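Side-chain contacts in nigritoxine (Vibrio nigripulchritudo, PDB 5M41), which acts as a bacterial toxin against crustaceans and insects: residues 595-600 and 654-659; 583-588 and 702-707; 663-668 and 740-745; 561-566 and 571-576. All coordinates share one frame; numbering follows the deposited sequence.

Contact 1 (595-600 and 654-659)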
loop_
_atom_site.group_PDB
_atom_site.type_symbol
_atom_site.label_atom_id
_atom_site.label_comp_id
_atom_site.label_asym_id
_atom_site.label_seq_id
_atom_site.Cartn_x
_atom_site.Cartn_y
_atom_site.Cartn_z
ATOM N N SER A 595 38.783 13.868 -30.322
ATOM C CA SER A 595 39.783 12.899 -29.900
ATOM C C SER A 595 39.661 12.561 -28.410
ATOM O O SER A 595 38.987 13.250 -27.656
ATOM C CB SER A 595 41.203 13.389 -30.247
ATOM O OG SER A 595 41.606 14.440 -29.387
ATOM N N ASN A 596 40.332 11.491 -28.000
ATOM C CA ASN A 596 40.346 11.043 -26.606
ATOM C C ASN A 596 38.940 10.753 -26.063
ATOM O O ASN A 596 38.690 10.897 -24.868
ATOM C CB ASN A 596 41.094 12.058 -25.722
ATOM C CG ASN A 596 41.487 11.486 -24.371
ATOM O OD1 ASN A 596 42.122 10.426 -24.283
ATOM N ND2 ASN A 596 41.125 12.194 -23.306
ATOM N N ASN A 597 38.028 10.347 -26.947
ATOM C CA ASN A 597 36.677 9.989 -26.542
ATOM C C ASN A 597 36.719 8.865 -25.513
ATOM O O ASN A 597 37.364 7.841 -25.746
ATOM C CB ASN A 597 35.868 9.562 -27.757
ATOM C CG ASN A 597 34.389 9.383 -27.453
ATOM O OD1 ASN A 597 33.881 9.807 -26.402
ATOM N ND2 ASN A 597 33.676 8.760 -28.396
ATOM N N HIS A 598 36.085 9.068 -24.360
ATOM C CA HIS A 598 36.077 8.028 -23.308
ATOM C C HIS A 598 34.923 8.197 -22.362
ATOM O O HIS A 598 34.377 9.299 -22.233
ATOM C CB HIS A 598 37.392 8.016 -22.524
ATOM C CG HIS A 598 37.644 9.281 -21.735
ATOM N ND1 HIS A 598 38.128 10.417 -22.313
ATOM C CD2 HIS A 598 37.464 9.570 -20.383
ATOM C CE1 HIS A 598 38.246 11.380 -21.370
ATOM N NE2 HIS A 598 37.844 10.860 -20.190
ATOM N N LEU A 599 34.542 7.098 -21.704
ATOM C CA LEU A 599 33.477 7.097 -20.691
ATOM C C LEU A 599 34.123 7.187 -19.316
ATOM O O LEU A 599 35.147 6.533 -19.054
ATOM C CB LEU A 599 32.610 5.826 -20.784
ATOM C CG LEU A 599 31.364 5.784 -19.872
ATOM C CD1 LEU A 599 30.201 5.116 -20.583
ATOM C CD2 LEU A 599 31.652 5.120 -18.517
ATOM N N THR A 600 33.532 7.990 -18.447
ATOM C CA THR A 600 34.055 8.172 -17.106
ATOM C C THR A 600 33.040 7.741 -16.076
ATOM O O THR A 600 31.881 8.131 -16.145
ATOM C CB THR A 600 34.433 9.636 -16.839
ATOM O OG1 THR A 600 35.583 9.942 -17.624
ATOM C CG2 THR A 600 34.785 9.859 -15.357
ATOM N N ASP A 654 38.713 0.288 -28.189
ATOM C CA ASP A 654 39.994 -0.011 -28.803
ATOM C C ASP A 654 40.398 0.980 -29.922
ATOM O O ASP A 654 41.551 1.433 -29.969
ATOM C CB ASP A 654 40.012 -1.446 -29.328
ATOM C CG ASP A 654 41.353 -1.821 -29.900
ATOM O OD1 ASP A 654 42.300 -2.003 -29.110
ATOM O OD2 ASP A 654 41.459 -1.890 -31.143
ATOM N N ARG A 655 39.452 1.315 -30.796
ATOM C CA ARG A 655 39.744 2.132 -31.960
ATOM C C ARG A 655 40.018 3.599 -31.590
ATOM O O ARG A 655 40.673 4.318 -32.340
ATOM C CB ARG A 655 38.608 2.033 -32.980
ATOM C CG ARG A 655 37.372 2.833 -32.617
ATOM C CD ARG A 655 36.210 2.561 -33.569
ATOM N NE ARG A 655 34.955 3.161 -33.088
ATOM C CZ ARG A 655 34.142 2.615 -32.176
ATOM N NH1 ARG A 655 34.434 1.443 -31.615
ATOM N NH2 ARG A 655 33.026 3.246 -31.815
ATOM N N GLU A 656 39.518 4.036 -30.439
ATOM C CA GLU A 656 39.678 5.426 -30.018
ATOM C C GLU A 656 40.737 5.622 -28.931
ATOM O O GLU A 656 40.904 6.729 -28.443
ATOM C CB GLU A 656 38.344 5.989 -29.524
ATOM C CG GLU A 656 37.318 6.294 -30.610
ATOM C CD GLU A 656 35.929 6.474 -30.024
ATOM O OE1 GLU A 656 35.491 5.602 -29.238
ATOM O OE2 GLU A 656 35.263 7.471 -30.335
ATOM N N LYS A 657 41.461 4.564 -28.571
ATOM C CA LYS A 657 42.290 4.587 -27.369
ATOM C C LYS A 657 43.517 5.513 -27.408
ATOM O O LYS A 657 44.076 5.824 -26.350
ATOM C CB LYS A 657 42.730 3.172 -26.997
ATOM C CG LYS A 657 43.857 2.648 -27.865
ATOM C CD LYS A 657 44.071 1.174 -27.639
ATOM C CE LYS A 657 44.744 0.566 -28.857
ATOM N NZ LYS A 657 45.355 -0.725 -28.466
ATOM N N GLY A 658 43.943 5.931 -28.602
ATOM C CA GLY A 658 45.185 6.704 -28.744
ATOM C C GLY A 658 46.345 5.939 -28.142
ATOM O O GLY A 658 46.591 4.792 -28.506
ATOM N N ASP A 659 47.047 6.548 -27.192
ATOM C CA ASP A 659 48.142 5.836 -26.510
ATOM C C ASP A 659 47.806 5.313 -25.100
ATOM O O ASP A 659 48.713 4.980 -24.331
ATOM C CB ASP A 659 49.437 6.668 -26.501
ATOM C CG ASP A 659 49.194 8.132 -26.183
ATOM O OD1 ASP A 659 48.315 8.431 -25.329
ATOM O OD2 ASP A 659 49.892 8.980 -26.796
HETATM O O HOH W 1 36.209 5.417 -26.604
HETATM O O HOH W 2 40.180 7.500 -25.835
#
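N597 faces E656 where a strand of a six-stranded antiparallel sheet, 594-601, meets the loop that follows strand 649-652. The loop opens with a type I beta turn from D654 to K657. Along the strand, S595 lies before the contact, and its OG bonds to T588 and E590. The chain turns a corner at N596.

N597 carries the contact. Its CG stands opposite the backbone N (chi1 -171°), and the amide reaches the glutamate with ND2. ND2 donates to E656 OE2 at 2.8 Å. The bond meets the syn side of the carboxylate but lies 33° out of its plane. The amide and carboxylate planes are almost perpendicular. ND2 also bonds to M705 O, so this nitrogen has two protein acceptors. Two waters donate to N597 O and complete the bridge. The first water also donates to E656 OE1, 2.7 Å away; the second donates to E656 O, 2.8 Å away.

H598 and L599 turn to other partners: H598 meets the H650 ring, and L599 packs on M705. H598 ND1 donates back to N596 O at 2.7 Å, almost straight (173°). At the end of the segment, T600 OG1 bonds to H650 ND1.

Contact 2 (583-588 and 702-707)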
loop_
_atom_site.group_PDB
_atom_site.type_symbol
_atom_site.label_atom_id
_atom_site.label_comp_id
_atom_site.label_asym_id
_atom_site.label_seq_id
_atom_site.Cartn_x
_atom_site.Cartn_y
_atom_site.Cartn_z
ATOM N N VAL A 583 27.949 8.358 -14.380
ATOM C CA VAL A 583 28.867 8.345 -15.523
ATOM C C VAL A 583 28.639 9.554 -16.426
ATOM O O VAL A 583 27.618 10.235 -16.334
ATOM C CB VAL A 583 28.720 7.058 -16.389
ATOM C CG1 VAL A 583 29.106 5.810 -15.589
ATOM C CG2 VAL A 583 27.306 6.930 -16.960
ATOM N N HIS A 584 29.605 9.802 -17.301
ATOM C CA HIS A 584 29.462 10.754 -18.395
ATOM C C HIS A 584 30.498 10.371 -19.401
ATOM O O HIS A 584 31.364 9.518 -19.106
ATOM C CB HIS A 584 29.624 12.201 -17.918
ATOM C CG HIS A 584 30.936 12.473 -17.216
ATOM N ND1 HIS A 584 32.093 12.684 -17.888
ATOM C CD2 HIS A 584 31.244 12.573 -15.868
ATOM C CE1 HIS A 584 33.085 12.902 -17.010
ATOM N NE2 HIS A 584 32.568 12.832 -15.774
ATOM N N HIS A 585 30.413 10.934 -20.607
ATOM C CA HIS A 585 31.489 10.773 -21.572
ATOM C C HIS A 585 32.105 12.095 -21.935
ATOM O O HIS A 585 31.505 13.141 -21.725
ATOM C CB HIS A 585 31.076 9.978 -22.808
ATOM C CG HIS A 585 29.946 10.594 -23.605
ATOM N ND1 HIS A 585 30.158 11.374 -24.687
ATOM C CD2 HIS A 585 28.558 10.462 -23.480
ATOM C CE1 HIS A 585 28.971 11.736 -25.215
ATOM N NE2 HIS A 585 27.993 11.181 -24.468
ATOM N N SER A 586 33.323 12.061 -22.460
ATOM C CA SER A 586 34.025 13.300 -22.764
ATOM C C SER A 586 35.087 13.084 -23.824
ATOM O O SER A 586 35.454 11.944 -24.141
ATOM C CB SER A 586 34.650 13.881 -21.488
ATOM O OG SER A 586 35.707 13.062 -21.040
ATOM N N HIS A 587 35.581 14.197 -24.361
ATOM C CA HIS A 587 36.482 14.192 -25.494
ATOM C C HIS A 587 37.028 15.575 -25.660
ATOM O O HIS A 587 36.496 16.533 -25.101
ATOM C CB HIS A 587 35.728 13.784 -26.756
ATOM C CG HIS A 587 34.589 14.707 -27.095
ATOM N ND1 HIS A 587 33.303 14.360 -26.919
ATOM C CD2 HIS A 587 34.583 16.020 -27.585
ATOM C CE1 HIS A 587 32.508 15.380 -27.274
ATOM N NE2 HIS A 587 33.297 16.403 -27.686
ATOM N N THR A 588 38.076 15.694 -26.458
ATOM C CA THR A 588 38.570 17.001 -26.858
ATOM C C THR A 588 38.134 17.231 -28.300
ATOM O O THR A 588 38.349 16.370 -29.162
ATOM C CB THR A 588 40.106 17.110 -26.761
ATOM O OG1 THR A 588 40.696 16.417 -27.856
ATOM C CG2 THR A 588 40.634 16.522 -25.478
ATOM N N ALA A 702 27.106 5.092 -22.679
ATOM C CA ALA A 702 27.907 4.293 -23.627
ATOM C C ALA A 702 27.417 4.493 -25.060
ATOM O O ALA A 702 28.210 4.723 -25.981
ATOM C CB ALA A 702 27.860 2.812 -23.264
ATOM N N LYS A 703 26.103 4.414 -25.236
ATOM C CA LYS A 703 25.501 4.545 -26.550
ATOM C C LYS A 703 25.708 5.950 -27.138
ATOM O O LYS A 703 26.089 6.102 -28.294
ATOM C CB LYS A 703 24.009 4.229 -26.468
ATOM C CG LYS A 703 23.310 4.354 -27.805
ATOM C CD LYS A 703 21.848 3.954 -27.741
ATOM C CE LYS A 703 21.225 4.090 -29.120
ATOM N NZ LYS A 703 20.067 3.171 -29.285
ATOM N N ASN A 704 25.441 6.966 -26.329
ATOM C CA ASN A 704 25.536 8.348 -26.778
ATOM C C ASN A 704 26.947 8.768 -27.239
ATOM O O ASN A 704 27.070 9.640 -28.085
ATOM C CB ASN A 704 25.023 9.303 -25.702
ATOM C CG ASN A 704 24.731 10.683 -26.255
ATOM O OD1 ASN A 704 23.942 10.827 -27.196
ATOM N ND2 ASN A 704 25.382 11.702 -25.698
ATOM N N MET A 705 27.995 8.153 -26.693
ATOM C CA MET A 705 29.378 8.409 -27.133
ATOM C C MET A 705 29.751 7.561 -28.361
ATOM O O MET A 705 30.920 7.533 -28.784
ATOM C CB MET A 705 30.366 8.132 -25.988
ATOM C CG MET A 705 30.460 6.662 -25.581
ATOM S SD MET A 705 31.652 6.358 -24.253
ATOM C CE MET A 705 33.225 6.570 -25.092
ATOM N N GLY A 706 28.764 6.856 -28.916
ATOM C CA GLY A 706 28.959 6.064 -30.134
ATOM C C GLY A 706 29.546 4.696 -29.840
ATOM O O GLY A 706 30.112 4.060 -30.717
ATOM N N ALA A 707 29.445 4.238 -28.593
ATOM C CA ALA A 707 30.027 2.937 -28.255
ATOM C C ALA A 707 28.967 1.975 -27.705
ATOM O O ALA A 707 27.771 2.131 -27.976
ATOM C CB ALA A 707 31.202 3.113 -27.284
#
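The H585 ring is gripped by two consecutive residues, N704 at its edge and M705 over one face. The tight part is the methionine. M705 CB sits 3.6 Å from the centroid of the H585 ring, 20° off the ring normal, which makes a CH-pi contact. Its closest ring atoms are CG and ND1, so it is shifted toward that rim. The two side chains run past each other in opposite directions. M705 CG lies between its own backbone N and carbonyl carbon (chi1 67°), and the chain then leads away from the imidazole. M705 SD is 5.3 Å from the H585 centroid and stands obliquely to the ring. It comes nearer to the H585 CB, at 3.9 Å. Within the sheet, H585 is bonded through its backbone to I574, and its side chain also touches I574 and T701.

The polar grip is at the ring edge. N704 ND2 donates to H585 NE2 at 2.9 Å, close to the ring plane. The bond is bent, with an N-H...N angle of 143°, and the acceptor is tilted from the amide plane of N704. ND2 has a second, weak bond to K473 O.

The other side is looser. K703 and G706 are exposed, and K703 points away from the strand.

The helix ends in a Schellman motif: A707 N bonds to A702 O at 2.9 Å and G706 N to K703 O at 2.8 Å. G706 is the C-prime residue, with positive phi. The contact is thus a helix C-terminus packed on a face of an antiparallel sheet.

Contact 3 (663-668 and 740-745); sequences TTYTLQ and QGLSNA
Y665, in the short strand 665-666 just before helix 667-676, packs against L742 and S743 of the C-terminal helix 739-751. This is a strand-to-helix contact near the end of the chain. The tyrosine does not point straight at the helix from its backbone. Its ring swings across because CG is opposite the backbone N (chi1 -175°), and one long side of the ring then meets the helix.

Two ring carbons on that side do the touching. Y665 CE1 lies 3.5 Å from L742 CB, an apolar contact in which the two side chains cross at a slant. It is the beta carbon of the leucine that meets the ring. L742 also packs on M726 and L730. Y665 CD1 lies 3.3 Å from S743 OG, which sits at the ring edge near its plane. No hydrogen bond is made there. The strongest polar partner of the serine hydroxyl is D669 OD2, and S743 OG also makes a weak bond to L739 O.

The phenol end is tied to the helix through a water. The water lies 2.7 Å from Y665 OH and donates to L742 O at 2.9 Å. The backbone before the ring is shaped by an ST turn: Y665 N donates to T663 OG1 at 3.2 Å.

Around the contact, Y665 and T663 pair through their backbones with L714 of strand 713-715. Y665 also touches M722 of helix 719-731 and L739, so the ring lies among this strand and two helices.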
loop_
_atom_site.group_PDB
_atom_site.type_symbol
_atom_site.label_atom_id
_atom_site.label_comp_id
_atom_site.label_asym_id
_atom_site.label_seq_id
_atom_site.Cartn_x
_atom_site.Cartn_y
_atom_site.Cartn_z
ATOM N N THR A 663 42.712 -2.632 -20.626
ATOM C CA THR A 663 42.569 -3.980 -20.114
ATOM C C THR A 663 41.525 -4.682 -20.972
ATOM O O THR A 663 40.978 -4.090 -21.898
ATOM C CB THR A 663 42.074 -3.996 -18.665
ATOM O OG1 THR A 663 40.734 -3.497 -18.638
ATOM C CG2 THR A 663 42.988 -3.168 -17.741
ATOM N N THR A 664 41.250 -5.943 -20.668
ATOM C CA THR A 664 40.203 -6.704 -21.356
ATOM C C THR A 664 38.894 -6.668 -20.543
ATOM O O THR A 664 37.904 -7.284 -20.920
ATOM C CB THR A 664 40.653 -8.163 -21.522
ATOM O OG1 THR A 664 40.947 -8.689 -20.218
ATOM C CG2 THR A 664 41.938 -8.245 -22.406
ATOM N N TYR A 665 38.898 -5.942 -19.429
ATOM C CA TYR A 665 37.697 -5.742 -18.608
ATOM C C TYR A 665 36.795 -4.706 -19.254
ATOM O O TYR A 665 37.254 -3.625 -19.632
ATOM C CB TYR A 665 38.081 -5.269 -17.205
ATOM C CG TYR A 665 36.927 -5.154 -16.240
ATOM C CD1 TYR A 665 36.438 -6.293 -15.585
ATOM C CD2 TYR A 665 36.355 -3.908 -15.925
ATOM C CE1 TYR A 665 35.394 -6.210 -14.683
ATOM C CE2 TYR A 665 35.301 -3.814 -15.007
ATOM C CZ TYR A 665 34.830 -4.981 -14.397
ATOM O OH TYR A 665 33.807 -4.961 -13.482
ATOM N N THR A 666 35.517 -5.034 -19.391
ATOM C CA THR A 666 34.609 -4.170 -20.146
ATOM C C THR A 666 33.602 -3.503 -19.223
ATOM O O THR A 666 33.347 -3.995 -18.119
ATOM C CB THR A 666 33.818 -4.972 -21.194
ATOM O OG1 THR A 666 32.913 -5.846 -20.509
ATOM C CG2 THR A 666 34.771 -5.797 -22.099
ATOM N N LEU A 667 33.019 -2.395 -19.690
ATOM C CA LEU A 667 31.896 -1.757 -19.007
ATOM C C LEU A 667 30.756 -2.754 -18.815
ATOM O O LEU A 667 30.074 -2.719 -17.796
ATOM C CB LEU A 667 31.390 -0.532 -19.789
ATOM C CG LEU A 667 30.233 0.242 -19.138
ATOM C CD1 LEU A 667 30.639 0.897 -17.818
ATOM C CD2 LEU A 667 29.696 1.305 -20.081
ATOM N N GLN A 668 30.539 -3.621 -19.800
ATOM C CA GLN A 668 29.547 -4.693 -19.654
ATOM C C GLN A 668 29.808 -5.603 -18.435
ATOM O O GLN A 668 28.875 -5.915 -17.689
ATOM C CB GLN A 668 29.466 -5.538 -20.924
ATOM C CG GLN A 668 28.153 -6.296 -21.011
ATOM C CD GLN A 668 28.110 -7.281 -22.157
ATOM O OE1 GLN A 668 27.172 -7.259 -22.956
ATOM N NE2 GLN A 668 29.119 -8.159 -22.246
ATOM N N GLN A 740 40.285 -10.002 -13.429
ATOM C CA GLN A 740 39.905 -11.290 -13.956
ATOM C C GLN A 740 38.799 -11.889 -13.077
ATOM O O GLN A 740 37.806 -12.402 -13.579
ATOM C CB GLN A 740 41.128 -12.233 -14.041
ATOM C CG GLN A 740 40.992 -13.329 -15.102
ATOM C CD GLN A 740 40.691 -12.776 -16.499
ATOM O OE1 GLN A 740 41.559 -12.199 -17.157
ATOM N NE2 GLN A 740 39.447 -12.940 -16.947
ATOM N N GLY A 741 38.976 -11.824 -11.758
ATOM C CA GLY A 741 37.939 -12.291 -10.826
ATOM C C GLY A 741 36.635 -11.541 -11.092
ATOM O O GLY A 741 35.572 -12.137 -11.116
ATOM N N LEU A 742 36.727 -10.232 -11.322
ATOM C CA LEU A 742 35.540 -9.434 -11.637
ATOM C C LEU A 742 34.910 -9.850 -12.969
ATOM O O LEU A 742 33.685 -9.946 -13.061
ATOM C CB LEU A 742 35.864 -7.938 -11.625
ATOM C CG LEU A 742 36.103 -7.390 -10.216
ATOM C CD1 LEU A 742 36.589 -5.950 -10.325
ATOM C CD2 LEU A 742 34.852 -7.479 -9.348
ATOM N N SER A 743 35.735 -10.117 -13.984
ATOM C CA SER A 743 35.224 -10.601 -15.291
ATOM C C SER A 743 34.589 -11.979 -15.195
ATOM O O SER A 743 33.525 -12.234 -15.774
ATOM C CB SER A 743 36.338 -10.637 -16.335
ATOM O OG SER A 743 36.546 -9.327 -16.833
ATOM N N ASN A 744 35.251 -12.869 -14.462
ATOM C CA ASN A 744 34.679 -14.197 -14.222
ATOM C C ASN A 744 33.363 -14.138 -13.449
ATOM O O ASN A 744 32.437 -14.867 -13.783
ATOM C CB ASN A 744 35.699 -15.140 -13.575
ATOM C CG ASN A 744 36.944 -15.300 -14.431
ATOM O OD1 ASN A 744 36.904 -15.097 -15.648
ATOM N ND2 ASN A 744 38.060 -15.626 -13.803
ATOM N N ALA A 745 33.261 -13.240 -12.467
ATOM C CA ALA A 745 32.005 -13.074 -11.719
ATOM C C ALA A 745 30.873 -12.672 -12.662
ATOM O O ALA A 745 29.755 -13.205 -12.574
ATOM C CB ALA A 745 32.169 -12.054 -10.603
HETATM O O HOH W 3 32.476 -7.256 -13.109
#

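Contact 4 (561-566 and 571-576)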
loop_
_atom_site.group_PDB
_atom_site.type_symbol
_atom_site.label_atom_id
_atom_site.label_comp_id
_atom_site.label_asym_id
_atom_site.label_seq_id
_atom_site.Cartn_x
_atom_site.Cartn_y
_atom_site.Cartn_z
ATOM N N ASN A 561 23.654 16.999 -21.903
ATOM C CA ASN A 561 24.138 18.371 -21.975
ATOM C C ASN A 561 25.636 18.340 -21.877
ATOM O O ASN A 561 26.200 17.392 -21.313
ATOM C CB ASN A 561 23.604 19.208 -20.818
ATOM C CG ASN A 561 22.118 19.396 -20.885
ATOM O OD1 ASN A 561 21.354 18.727 -20.161
ATOM N ND2 ASN A 561 21.684 20.265 -21.778
ATOM N N ASN A 562 26.274 19.377 -22.417
ATOM C CA ASN A 562 27.698 19.575 -22.250
ATOM C C ASN A 562 27.872 20.426 -20.997
ATOM O O ASN A 562 27.492 21.597 -20.971
ATOM C CB ASN A 562 28.283 20.255 -23.493
ATOM C CG ASN A 562 29.794 20.424 -23.431
ATOM O OD1 ASN A 562 30.480 19.972 -22.497
ATOM N ND2 ASN A 562 30.326 21.073 -24.447
ATOM N N ILE A 563 28.391 19.810 -19.943
ATOM C CA ILE A 563 28.671 20.529 -18.700
ATOM C C ILE A 563 30.156 20.910 -18.663
ATOM O O ILE A 563 30.650 21.446 -17.666
ATOM C CB ILE A 563 28.267 19.704 -17.448
ATOM C CG1 ILE A 563 28.983 18.330 -17.438
ATOM C CG2 ILE A 563 26.742 19.586 -17.359
ATOM C CD1 ILE A 563 28.956 17.585 -16.113
ATOM N N GLY A 564 30.865 20.624 -19.750
ATOM C CA GLY A 564 32.276 21.003 -19.867
ATOM C C GLY A 564 32.457 22.267 -20.697
ATOM O O GLY A 564 31.782 23.281 -20.465
ATOM N N ASP A 565 33.351 22.200 -21.681
ATOM C CA ASP A 565 33.708 23.373 -22.510
ATOM C C ASP A 565 33.437 23.177 -23.990
ATOM O O ASP A 565 33.014 22.096 -24.405
ATOM C CB ASP A 565 35.177 23.693 -22.317
ATOM C CG ASP A 565 35.468 24.181 -20.933
ATOM O OD1 ASP A 565 34.577 24.838 -20.347
ATOM O OD2 ASP A 565 36.574 23.899 -20.424
ATOM N N LEU A 566 33.685 24.224 -24.785
ATOM C CA LEU A 566 33.493 24.156 -26.235
ATOM C C LEU A 566 34.515 24.989 -27.031
ATOM O O LEU A 566 34.683 26.184 -26.792
ATOM C CB LEU A 566 32.060 24.558 -26.610
ATOM C CG LEU A 566 31.696 24.457 -28.099
ATOM C CD1 LEU A 566 31.539 23.009 -28.537
ATOM C CD2 LEU A 566 30.418 25.241 -28.370
ATOM N N GLN A 571 37.874 20.469 -23.728
ATOM C CA GLN A 571 37.195 19.221 -23.327
ATOM C C GLN A 571 35.682 19.382 -23.148
ATOM O O GLN A 571 35.210 20.036 -22.195
ATOM C CB GLN A 571 37.833 18.559 -22.079
ATOM C CG GLN A 571 37.092 17.279 -21.627
ATOM C CD GLN A 571 37.737 16.519 -20.448
ATOM O OE1 GLN A 571 37.716 16.986 -19.302
ATOM N NE2 GLN A 571 38.277 15.323 -20.728
ATOM N N GLY A 572 34.930 18.796 -24.077
ATOM C CA GLY A 572 33.484 18.653 -23.912
ATOM C C GLY A 572 33.247 17.519 -22.906
ATOM O O GLY A 572 33.947 16.494 -22.952
ATOM N N ILE A 573 32.308 17.730 -21.979
ATOM C CA ILE A 573 31.945 16.747 -20.947
ATOM C C ILE A 573 30.432 16.543 -21.063
ATOM O O ILE A 573 29.648 17.438 -20.709
ATOM C CB ILE A 573 32.318 17.216 -19.517
ATOM C CG1 ILE A 573 33.835 17.442 -19.388
ATOM C CG2 ILE A 573 31.859 16.188 -18.483
ATOM C CD1 ILE A 573 34.275 18.111 -18.093
ATOM N N ILE A 574 30.031 15.383 -21.595
ATOM C CA ILE A 574 28.642 15.181 -22.035
ATOM C C ILE A 574 27.939 14.241 -21.042
ATOM O O ILE A 574 28.353 13.071 -20.861
ATOM C CB ILE A 574 28.561 14.600 -23.474
ATOM C CG1 ILE A 574 29.597 15.251 -24.427
ATOM C CG2 ILE A 574 27.141 14.691 -24.028
ATOM C CD1 ILE A 574 29.336 16.713 -24.761
ATOM N N ALA A 575 26.903 14.759 -20.388
ATOM C CA ALA A 575 26.287 14.090 -19.230
ATOM C C ALA A 575 24.781 13.983 -19.363
ATOM O O ALA A 575 24.101 14.962 -19.716
ATOM C CB ALA A 575 26.637 14.837 -17.944
ATOM N N VAL A 576 24.257 12.803 -19.044
ATOM C CA VAL A 576 22.830 12.566 -19.145
ATOM C C VAL A 576 22.098 13.215 -17.939
ATOM O O VAL A 576 22.719 13.440 -16.891
ATOM C CB VAL A 576 22.531 11.046 -19.309
ATOM C CG1 VAL A 576 22.636 10.307 -17.979
ATOM C CG2 VAL A 576 21.148 10.839 -19.912
HETATM O O HOH W 4 38.579 22.297 -21.919
#
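N562 OD1 accepts from I573 N across the hairpin at 2.9 Å, and from G564 N at 2.8 Å in an Asx turn. The N562 CG stands opposite the backbone N (chi1 -177°), which carries the amide toward the partner strand. Each donor is about 40° out of the amide plane, one on either face. N562 ND2 donates to D565 O at 2.9 Å, so both ends of the amide are used to hold the bend after strand 560-562.

Ladder bonds extend from here. N561 and A575 form an antiparallel hydrogen-bonded pair, and N562 with I574 a non-hydrogen-bonded one. Beyond the strand, I563 N donates to I573 O at 2.8 Å and D565 N to Q571 O at 2.9 Å. A water joins D565 OD2 to Q571 N at the exposed end.

The apolar contacts flank these bonds. I563 CG1 meets I573 CG2 at 3.7 Å, the two side chains crossing at about a right angle. The end of I563 goes on to A575 CB. On the other face, I574 CD1 rests 3.9 Å from N562 CB.

Strand 560-562 is outermost in the six-stranded sheet, and strand 571-576 pairs next with 583-589. I574 touches N704 of helix 688-704, and V576 touches S697 and T701 of the same helix, while I563 packs on Y511 of strand 505-515.

Contacts 1, 2 and 4 reach the same antiparallel sheet. Strands 571-576, 583-589 and 594-601 are successive neighbours in it, bonded backbone to backbone between the contacts. Contact 3 lies apart from these pairings, about 20 Å from contact 2 between centres, and touches contacts 1 and 2 through L667. Contacts 2 and 3 are buried; contacts 1 and 4 are partly buried. Their chemistry differs with the elements they join. Contact 4 is mostly backbone bonding within a hairpin. Contact 1 is small, polar and water-bridged, between a strand and a loop. Contact 2 sets an aromatic ring against the end of a helix, with a direct hydrogen bond; contact 3 sets one against a helix side, with a water.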